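Local atomic coordinates of CaaX farnesyltransferase beta subunit Ram1 (Aspergillus fumigatus, PDB entry 4L9P), a protein that probably catalyses the transfer of a farnesyl group from farnesyl diphosphate to the cysteine of C-terminal CaaX sequences, as the zinc-binding, peptide-binding subunit of a heterodimer. Residues E96-C101 against A351-F356; N361-G366 against R422-K427. All blocks are in the same frame, centred on the assembly; numbering follows the deposited sequence.

Contact 1: residues E96-C101 against A351-F356; sequences ETVNKC and APEGGF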
ATOM      1  N   GLU B  96     -17.147 -16.191  -5.647  1.00 10.23           N
ATOM      2  CA  GLU B  96     -17.754 -16.124  -4.321  1.00  9.78           C
ATOM      3  C   GLU B  96     -17.935 -14.686  -3.861  1.00  9.26           C
ATOM      4  O   GLU B  96     -18.937 -14.349  -3.262  1.00 10.27           O
ATOM      5  CB  GLU B  96     -16.902 -16.866  -3.311  1.00 13.15           C
ATOM      6  CG  GLU B  96     -16.912 -18.387  -3.512  1.00 19.17           C
ATOM      7  CD  GLU B  96     -15.978 -19.117  -2.552  1.00 24.79           C
ATOM      8  OE1 GLU B  96     -15.374 -18.468  -1.675  1.00 26.57           O
ATOM      9  OE2 GLU B  96     -15.869 -20.372  -2.695  1.00 26.87           O
ATOM     10  N   THR B  97     -16.959 -13.838  -4.153  1.00  8.52           N
ATOM     11  CA  THR B  97     -17.038 -12.464  -3.714  1.00  7.60           C
ATOM     12  C   THR B  97     -18.151 -11.748  -4.474  1.00  7.64           C
ATOM     13  O   THR B  97     -18.946 -10.995  -3.881  1.00  7.94           O
ATOM     14  CB  THR B  97     -15.661 -11.764  -3.974  1.00  7.75           C
ATOM     15  OG1 THR B  97     -14.651 -12.440  -3.217  1.00  9.22           O
ATOM     16  CG2 THR B  97     -15.685 -10.281  -3.503  1.00  8.45           C
ATOM     17  N   VAL B  98     -18.207 -11.917  -5.773  1.00  7.67           N
ATOM     18  CA  VAL B  98     -19.320 -11.337  -6.542  1.00  9.76           C
ATOM     19  C   VAL B  98     -20.662 -11.782  -6.022  1.00 10.45           C
ATOM     20  O   VAL B  98     -21.586 -10.957  -5.860  1.00 10.60           O
ATOM     21  CB  VAL B  98     -19.164 -11.644  -8.064  1.00  9.54           C
ATOM     22  CG1 VAL B  98     -20.485 -11.348  -8.814  1.00 10.46           C
ATOM     23  CG2 VAL B  98     -17.998 -10.844  -8.675  1.00  9.13           C
ATOM     24  N   ASN B  99     -20.794 -13.050  -5.713  1.00  9.75           N
ATOM     25  CA  ASN B  99     -22.102 -13.535  -5.266  1.00 11.21           C
ATOM     26  C   ASN B  99     -22.475 -13.047  -3.905  1.00 11.16           C
ATOM     27  O   ASN B  99     -23.695 -12.834  -3.648  1.00 12.20           O
ATOM     28  CB  ASN B  99     -22.120 -15.051  -5.306  1.00 13.48           C
ATOM     29  CG  ASN B  99     -22.076 -15.571  -6.733  1.00 17.20           C
ATOM     30  OD1 ASN B  99     -22.353 -14.809  -7.669  1.00 19.39           O
ATOM     31  ND2 ASN B  99     -21.646 -16.806  -6.925  1.00 18.35           N
ATOM     32  N   LYS B 100     -21.530 -12.813  -3.017  1.00 11.33           N
ATOM     33  CA  LYS B 100     -21.832 -12.148  -1.748  1.00 12.03           C
ATOM     34  C   LYS B 100     -22.200 -10.667  -1.911  1.00 10.79           C
ATOM     35  O   LYS B 100     -23.059 -10.133  -1.175  1.00 12.51           O
ATOM     36  CB  LYS B 100     -20.658 -12.256  -0.783  1.00 14.02           C
ATOM     37  CG  LYS B 100     -20.424 -13.663  -0.228  1.00 17.84           C
ATOM     38  CD  LYS B 100     -19.194 -13.678   0.680  1.00 21.84           C
ATOM     39  CE  LYS B 100     -18.877 -15.140   1.054  1.00 25.48           C
ATOM     40  NZ  LYS B 100     -17.696 -15.360   1.911  1.00 28.47           N
ATOM     41  N   CYS B 101     -21.588 -10.008  -2.882  1.00  9.37           N
ATOM     42  CA  CYS B 101     -21.852  -8.579  -3.044  1.00  8.54           C
ATOM     43  C   CYS B 101     -23.163  -8.322  -3.753  1.00  9.35           C
ATOM     44  O   CYS B 101     -23.810  -7.327  -3.442  1.00  9.84           O
ATOM     45  CB  CYS B 101     -20.724  -7.946  -3.859  1.00  8.44           C
ATOM     46  SG  CYS B 101     -19.193  -7.720  -2.962  1.00  9.72           S
ATOM     47  N   ALA B 351     -16.288  -4.431 -11.683  1.00  6.31           N
ATOM     48  CA  ALA B 351     -17.783  -4.433 -11.671  1.00  6.92           C
ATOM     49  C   ALA B 351     -18.169  -5.887 -11.667  1.00  7.16           C
ATOM     50  O   ALA B 351     -17.497  -6.682 -12.305  1.00  7.51           O
ATOM     51  CB  ALA B 351     -18.348  -3.727 -12.911  1.00  7.21           C
ATOM     52  N   PRO B 352     -19.235  -6.275 -10.936  1.00  6.20           N
ATOM     53  CA  PRO B 352     -20.218  -5.354 -10.352  1.00  6.53           C
ATOM     54  C   PRO B 352     -19.847  -4.812  -8.972  1.00  6.27           C
ATOM     55  O   PRO B 352     -20.539  -3.924  -8.468  1.00  6.65           O
ATOM     56  CB  PRO B 352     -21.511  -6.257 -10.222  1.00  7.57           C
ATOM     57  CG  PRO B 352     -20.880  -7.639 -10.001  1.00  7.01           C
ATOM     58  CD  PRO B 352     -19.690  -7.676 -10.951  1.00  7.86           C
ATOM     59  N   GLU B 353     -18.793  -5.330  -8.299  1.00  6.15           N
ATOM     60  CA  GLU B 353     -18.564  -4.895  -6.920  1.00  6.07           C
ATOM     61  C   GLU B 353     -18.420  -3.389  -6.778  1.00  6.33           C
ATOM     62  O   GLU B 353     -18.939  -2.825  -5.804  1.00  7.21           O
ATOM     63  CB  GLU B 353     -17.233  -5.521  -6.378  1.00  6.33           C
ATOM     64  CG  GLU B 353     -17.190  -7.044  -6.406  1.00  7.02           C
ATOM     65  CD  GLU B 353     -16.478  -7.576  -7.642  1.00  7.06           C
ATOM     66  OE1 GLU B 353     -16.944  -7.344  -8.779  1.00  7.89           O
ATOM     67  OE2 GLU B 353     -15.443  -8.254  -7.469  1.00  7.41           O
ATOM     68  N   GLY B 354     -17.694  -2.741  -7.695  1.00  6.07           N
ATOM     69  CA  GLY B 354     -17.488  -1.298  -7.692  1.00  5.33           C
ATOM     70  C   GLY B 354     -16.262  -0.859  -6.915  1.00  4.57           C
ATOM     71  O   GLY B 354     -15.835   0.274  -7.135  1.00  5.22           O
ATOM     72  N   GLY B 355     -15.760  -1.676  -5.978  1.00  4.79           N
ATOM     73  CA  GLY B 355     -14.563  -1.298  -5.235  1.00  4.47           C
ATOM     74  C   GLY B 355     -13.259  -1.628  -5.937  1.00  3.57           C
ATOM     75  O   GLY B 355     -13.226  -2.004  -7.124  1.00  4.10           O
ATOM     76  N   PHE B 356     -12.186  -1.396  -5.182  1.00  3.91           N
ATOM     77  CA  PHE B 356     -10.844  -1.605  -5.741  1.00  4.19           C
ATOM     78  C   PHE B 356     -10.205  -2.806  -5.108  1.00  3.34           C
ATOM     79  O   PHE B 356     -10.276  -3.054  -3.894  1.00  3.96           O
ATOM     80  CB  PHE B 356      -9.909  -0.414  -5.413  1.00  4.52           C
ATOM     81  CG  PHE B 356     -10.421   0.928  -5.885  1.00  4.38           C
ATOM     82  CD1 PHE B 356     -10.679   1.174  -7.230  1.00  5.56           C
ATOM     83  CD2 PHE B 356     -10.550   1.947  -4.977  1.00  4.24           C
ATOM     84  CE1 PHE B 356     -11.100   2.445  -7.656  1.00  6.01           C
ATOM     85  CE2 PHE B 356     -10.908   3.244  -5.405  1.00  5.17           C
ATOM     86  CZ  PHE B 356     -11.200   3.493  -6.729  1.00  6.34           C
TER
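The carboxylate of E353 lies flat against V98. The methyl CG2 of V98 sits over one face of the group, 3.7 Å from E353 CD and nearly as far from both oxygens. T97 CG2 stands obliquely beyond E353 OE2, at a looser 4.5 Å. The polar need of that oxygen is met by NE2 of Q94, one helical turn before V98. The ring of P352 meets V98 at one rim atom: V98 CG1 lies 3.9 Å from P352 CG. The two branches of V98 thus divide the work, one to the proline and one to the acid. The V98 side chain crosses both at about a right angle.

The first torsion of E353 puts CG beside the backbone N (chi1 -58°) and against the sulfur of C101. C101 SG is 4.0 Å from E353 CG. The chain then bends at CB-CG (chi2 97°), which turns CD across to V98.

These contacts dock helix 89-105 of the beta subunit on a loop of the alpha-alpha toroid. The loop runs from helix 338-346 to helix 368-371. It carries the Gly-Gly-Phe sequence familiar from prenyltransferase repeats, here G354-G355-F356. G354 has a positive phi of 90°, where a side chain would press on the carbonyl oxygen of E353. A cis peptide bond precedes P352.

Helix 403-413 closes in alongside, with Y409 touching both C101 and E353. L102 and L105 add further apolar contacts to P352. A351 packs on I341 of the alpha subunit, which brings the subunit interface close. All the touching residues are buried. Burial may raise the pKa of the E353 carboxylate, and the bond from Q94 would counter this.

Contact 2: residues N361-G366 against R422-K427; sequences NKLVDG and RDKPGK. With ZN (zinc ion), chain J; FII ([(3,7,11-trimethyl-dodeca-2,6,10-trienyloxycarbamoyl)-methyl]-phosphonic acid), chain Q.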
ATOM      1  N   ASN B 361      -5.649  -9.741 -10.262  1.00  4.14           N
ATOM      2  CA  ASN B 361      -6.232 -11.056  -9.981  1.00  3.39           C
ATOM      3  C   ASN B 361      -6.449 -11.372  -8.495  1.00  3.73           C
ATOM      4  O   ASN B 361      -6.635 -12.529  -8.131  1.00  5.38           O
ATOM      5  CB  ASN B 361      -5.458 -12.170 -10.696  1.00  4.46           C
ATOM      6  CG  ASN B 361      -5.961 -12.396 -12.115  1.00  5.10           C
ATOM      7  OD1 ASN B 361      -7.188 -12.367 -12.352  1.00  8.68           O
ATOM      8  ND2 ASN B 361      -5.067 -12.674 -13.042  1.00  5.30           N
ATOM      9  N   LYS B 362      -6.512 -10.317  -7.651  1.00  4.22           N
ATOM     10  CA  LYS B 362      -6.965 -10.526  -6.276  1.00  3.72           C
ATOM     11  C   LYS B 362      -8.295  -9.795  -6.062  1.00  3.57           C
ATOM     12  O   LYS B 362      -8.915  -9.372  -7.066  1.00  5.41           O
ATOM     13  CB  LYS B 362      -5.870 -10.146  -5.256  1.00  3.55           C
ATOM     14  CG  LYS B 362      -4.633 -11.080  -5.402  1.00  4.40           C
ATOM     15  CD  LYS B 362      -3.904 -11.255  -4.119  1.00  4.89           C
ATOM     16  CE  LYS B 362      -4.646 -12.245  -3.242  1.00  5.98           C
ATOM     17  NZ  LYS B 362      -4.172 -12.255  -1.822  1.00  6.55           N
ATOM     18  N   LEU B 363      -8.757  -9.705  -4.833  1.00  3.40           N
ATOM     19  CA  LEU B 363     -10.174  -9.333  -4.621  1.00  2.77           C
ATOM     20  C   LEU B 363     -10.294  -7.882  -4.192  1.00  3.70           C
ATOM     21  O   LEU B 363      -9.405  -7.291  -3.573  1.00  4.17           O
ATOM     22  CB  LEU B 363     -10.736 -10.197  -3.489  1.00  3.82           C
ATOM     23  CG  LEU B 363     -10.692 -11.719  -3.719  1.00  4.89           C
ATOM     24  CD1 LEU B 363     -11.211 -12.447  -2.480  1.00  6.62           C
ATOM     25  CD2 LEU B 363     -11.499 -12.100  -4.950  1.00  5.30           C
ATOM     26  N   VAL B 364     -11.491  -7.356  -4.430  1.00  3.46           N
ATOM     27  CA  VAL B 364     -11.793  -6.027  -3.857  1.00  3.56           C
ATOM     28  C   VAL B 364     -11.724  -6.007  -2.330  1.00  4.18           C
ATOM     29  O   VAL B 364     -11.907  -7.033  -1.662  1.00  3.93           O
ATOM     30  CB  VAL B 364     -13.169  -5.512  -4.328  1.00  5.05           C
ATOM     31  CG1 VAL B 364     -13.169  -5.325  -5.856  1.00  6.17           C
ATOM     32  CG2 VAL B 364     -14.311  -6.401  -3.822  1.00  5.83           C
ATOM     33  N   ASP B 365     -11.478  -4.821  -1.762  1.00  3.57           N
ATOM     34  CA  ASP B 365     -11.447  -4.652  -0.312  1.00  3.02           C
ATOM     35  C   ASP B 365     -11.642  -3.170  -0.023  1.00  2.55           C
ATOM     36  O   ASP B 365     -11.023  -2.302  -0.658  1.00  4.14           O
ATOM     37  CB  ASP B 365     -10.033  -5.157   0.179  1.00  4.18           C
ATOM     38  CG  ASP B 365      -9.753  -4.904   1.599  1.00  3.47           C
ATOM     39  OD1 ASP B 365     -10.438  -4.130   2.313  1.00  3.19           O
ATOM     40  OD2 ASP B 365      -8.802  -5.515   2.118  1.00  4.79           O
ATOM     41  N   GLY B 366     -12.574  -2.914   0.880  1.00  2.48           N
ATOM     42  CA  GLY B 366     -12.905  -1.528   1.221  1.00  4.13           C
ATOM     43  C   GLY B 366     -11.717  -0.699   1.684  1.00  3.50           C
ATOM     44  O   GLY B 366     -11.779   0.544   1.559  1.00  4.41           O
ATOM     45  N   ARG B 422     -16.151  -2.740   6.808  1.00  6.31           N
ATOM     46  CA  ARG B 422     -15.399  -3.988   6.626  1.00  6.05           C
ATOM     47  C   ARG B 422     -14.721  -4.019   5.267  1.00  5.22           C
ATOM     48  O   ARG B 422     -15.026  -3.258   4.324  1.00  5.57           O
ATOM     49  CB  ARG B 422     -16.381  -5.181   6.785  1.00  7.36           C
ATOM     50  CG  ARG B 422     -17.490  -5.162   5.715  1.00  7.37           C
ATOM     51  CD  ARG B 422     -18.596  -6.194   6.017  1.00  8.90           C
ATOM     52  NE  ARG B 422     -19.703  -6.025   5.087  1.00  8.10           N
ATOM     53  CZ  ARG B 422     -20.984  -6.166   5.444  1.00  8.75           C
ATOM     54  NH1 ARG B 422     -21.288  -6.614   6.671  1.00 11.00           N
ATOM     55  NH2 ARG B 422     -21.939  -5.933   4.548  1.00  9.70           N
ATOM     56  N   ASP B 423     -13.814  -4.997   5.173  1.00  4.18           N
ATOM     57  CA  ASP B 423     -13.159  -5.303   3.914  1.00  3.75           C
ATOM     58  C   ASP B 423     -14.134  -5.651   2.813  1.00  3.40           C
ATOM     59  O   ASP B 423     -14.179  -5.031   1.747  1.00  4.20           O
ATOM     60  CB  ASP B 423     -12.132  -6.445   4.273  1.00  5.93           C
ATOM     61  CG  ASP B 423     -11.696  -7.328   3.116  1.00  7.37           C
ATOM     62  OD1 ASP B 423     -12.025  -7.098   1.957  1.00  6.29           O
ATOM     63  OD2 ASP B 423     -10.935  -8.310   3.405  1.00  8.99           O
ATOM     64  N   LYS B 424     -14.990  -6.617   3.113  1.00  4.44           N
ATOM     65  CA  LYS B 424     -15.951  -7.103   2.131  1.00  4.94           C
ATOM     66  C   LYS B 424     -17.030  -7.869   2.888  1.00  6.83           C
ATOM     67  O   LYS B 424     -16.828  -8.216   4.038  1.00  7.91           O
ATOM     68  CB  LYS B 424     -15.262  -7.985   1.050  1.00  5.26           C
ATOM     69  CG  LYS B 424     -14.653  -9.290   1.612  1.00  6.25           C
ATOM     70  CD  LYS B 424     -14.167 -10.214   0.426  1.00  7.18           C
ATOM     71  CE  LYS B 424     -13.140  -9.581  -0.495  1.00  6.50           C
ATOM     72  NZ  LYS B 424     -11.835  -9.227   0.243  1.00  6.89           N
ATOM     73  N   PRO B 425     -18.159  -8.136   2.230  1.00  7.82           N
ATOM     74  CA  PRO B 425     -19.174  -8.967   2.876  1.00 10.62           C
ATOM     75  C   PRO B 425     -18.599 -10.252   3.380  1.00 10.36           C
ATOM     76  O   PRO B 425     -17.774 -10.864   2.698  1.00 11.29           O
ATOM     77  CB  PRO B 425     -20.177  -9.204   1.742  1.00 10.82           C
ATOM     78  CG  PRO B 425     -20.042  -7.911   0.876  1.00 11.32           C
ATOM     79  CD  PRO B 425     -18.521  -7.698   0.869  1.00  9.76           C
ATOM     80  N   GLY B 426     -19.011 -10.666   4.574  1.00 11.81           N
ATOM     81  CA  GLY B 426     -18.449 -11.868   5.122  1.00 13.86           C
ATOM     82  C   GLY B 426     -17.309 -11.691   6.076  1.00 15.13           C
ATOM     83  O   GLY B 426     -16.919 -12.639   6.763  1.00 20.15           O
ATOM     84  N   LYS B 427     -16.808 -10.469   6.173  1.00 10.51           N
ATOM     85  CA  LYS B 427     -15.744 -10.149   7.120  1.00  9.74           C
ATOM     86  C   LYS B 427     -16.295  -9.324   8.275  1.00  8.96           C
ATOM     87  O   LYS B 427     -17.131  -8.420   8.051  1.00 10.91           O
ATOM     88  CB  LYS B 427     -14.649  -9.283   6.431  1.00 10.94           C
ATOM     89  CG  LYS B 427     -14.016  -9.925   5.204  1.00 12.30           C
ATOM     90  CD  LYS B 427     -13.270 -11.168   5.554  1.00 14.94           C
ATOM     91  CE  LYS B 427     -12.475 -11.614   4.358  1.00 18.10           C
ATOM     92  NZ  LYS B 427     -11.610 -12.808   4.689  1.00 21.60           N
TER
HETATM   93 ZN    ZN J 601      -8.353  -4.447   3.780  1.00  5.22          ZN
HETATM   94  C1  FII Q 608       1.267   3.805   5.507  1.00 11.11           C
HETATM   95  C2  FII Q 608       1.183   2.302   5.477  1.00 10.84           C
HETATM   96  C6  FII Q 608       1.756   1.611   6.641  1.00 12.73           C
HETATM   97  C10 FII Q 608       0.921   1.652   4.181  1.00 10.00           C
HETATM   98  C11 FII Q 608       0.898   0.137   3.979  1.00  9.72           C
HETATM   99  C12 FII Q 608      -0.594  -0.306   3.977  1.00  8.89           C
HETATM  100  C15 FII Q 608      -0.922  -1.661   3.357  1.00 10.93           C
HETATM  101  C18 FII Q 608      -2.367  -2.143   3.333  1.00 11.22           C
HETATM  102  C22 FII Q 608       0.232  -2.604   3.228  1.00 14.30           C
HETATM  103  C23 FII Q 608      -0.013  -3.773   2.287  1.00 17.67           C
HETATM  104  C24 FII Q 608       1.048  -4.802   2.394  1.00 15.94           C
HETATM  105  C27 FII Q 608       0.579  -6.103   1.826  1.00 12.41           C
HETATM  106  C30 FII Q 608       0.853  -6.293   0.345  1.00 12.96           C
HETATM  107  C34 FII Q 608       0.554  -7.227   2.792  1.00 12.41           C
HETATM  108  C35 FII Q 608       0.382  -8.669   2.361  1.00 13.03           C
HETATM  109  O36 FII Q 608      -0.850  -9.193   2.821  1.00 11.83           O
HETATM  110  N42 FII Q 608      -1.969  -8.495   2.454  1.00 10.47           N
HETATM  111  C43 FII Q 608      -2.640  -9.089   1.376  1.00  7.89           C
HETATM  112  O44 FII Q 608      -2.259 -10.102   0.770  1.00  8.17           O
HETATM  113  C45 FII Q 608      -3.932  -8.370   1.016  1.00  5.97           C
HETATM  114  P46 FII Q 608      -4.348  -8.422  -0.804  1.00  4.74           P
HETATM  115  O49 FII Q 608      -3.098  -8.063  -1.517  1.00  5.05           O
HETATM  116  O50 FII Q 608      -4.907  -9.777  -1.112  1.00  7.34           O
HETATM  117  O51 FII Q 608      -5.426  -7.323  -0.910  1.00  5.07           O
HETATM  118  O   HOH W   1      -9.257  -8.524  -0.969  1.00  6.29           O
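K424 reaches L363 and V364 by curling back on itself. Its CG sits between the backbone N and the carbonyl carbon (chi1 64°), and the chain bends again at chi3 and chi4. These last bends bring CE to 3.9 Å from L363 CB and set NZ beside V364. In both D365 and D423, CG is anti to the backbone N (D365 chi1 173°), which brings the two carboxylate carbons together. The groups stack, with planes 17° apart, and D423 OD1 comes within 3.2 Å of D365 CG.

The ammonium of K424 serves several acceptors. It forms a salt bridge to its neighbour D423, with NZ 2.7 Å from OD1, on the syn side. It also makes a weak bond to V364 O and one to a water that donates to L363 O. The backbones join where G366 N donates to D423 O at 2.8 Å. That oxygen also accepts from Y409 OH.

This is the zinc site of the farnesyltransferase. D365 binds zinc unequally, with OD2 at 2.0 Å and OD1 at 2.6 Å. C367, H433 and the bound peptide supply the other ligands. On the same loop, K362 NZ donates to the phosphonate oxygen O50 of the farnesyl diphosphate analogue, 2.7 Å away. N361 bonds to N258 and S260 of the alpha subunit.

D423 is a second-shell neighbour of D365, and K424 in turn holds D423. The stacked acids would repel each other, and zinc on D365 and the ammonium on D423 probably offset that repulsion.

In the fold
From the N terminus, helix 89-105 comes first. Contact 1 joins it to residues 351-356 and closes a long loop containing much of the helical toroid. Only a few residues later, contact 2 opens at 361-366. It closes a shorter loop at 422-427, which includes helices 368-371, 375-384 and 403-413. The two closures follow in series and neither nests in the other. The centres of contacts 1 and 2 are about 8 Å apart, and the contacts touch. F356 O probably accepts a hydrogen bond from D365 N, T97 packs on L363, and K100 packs on P425. Together they tie the N-terminal helix, the zinc-bearing loop and the loop before helix 431-444 into one region.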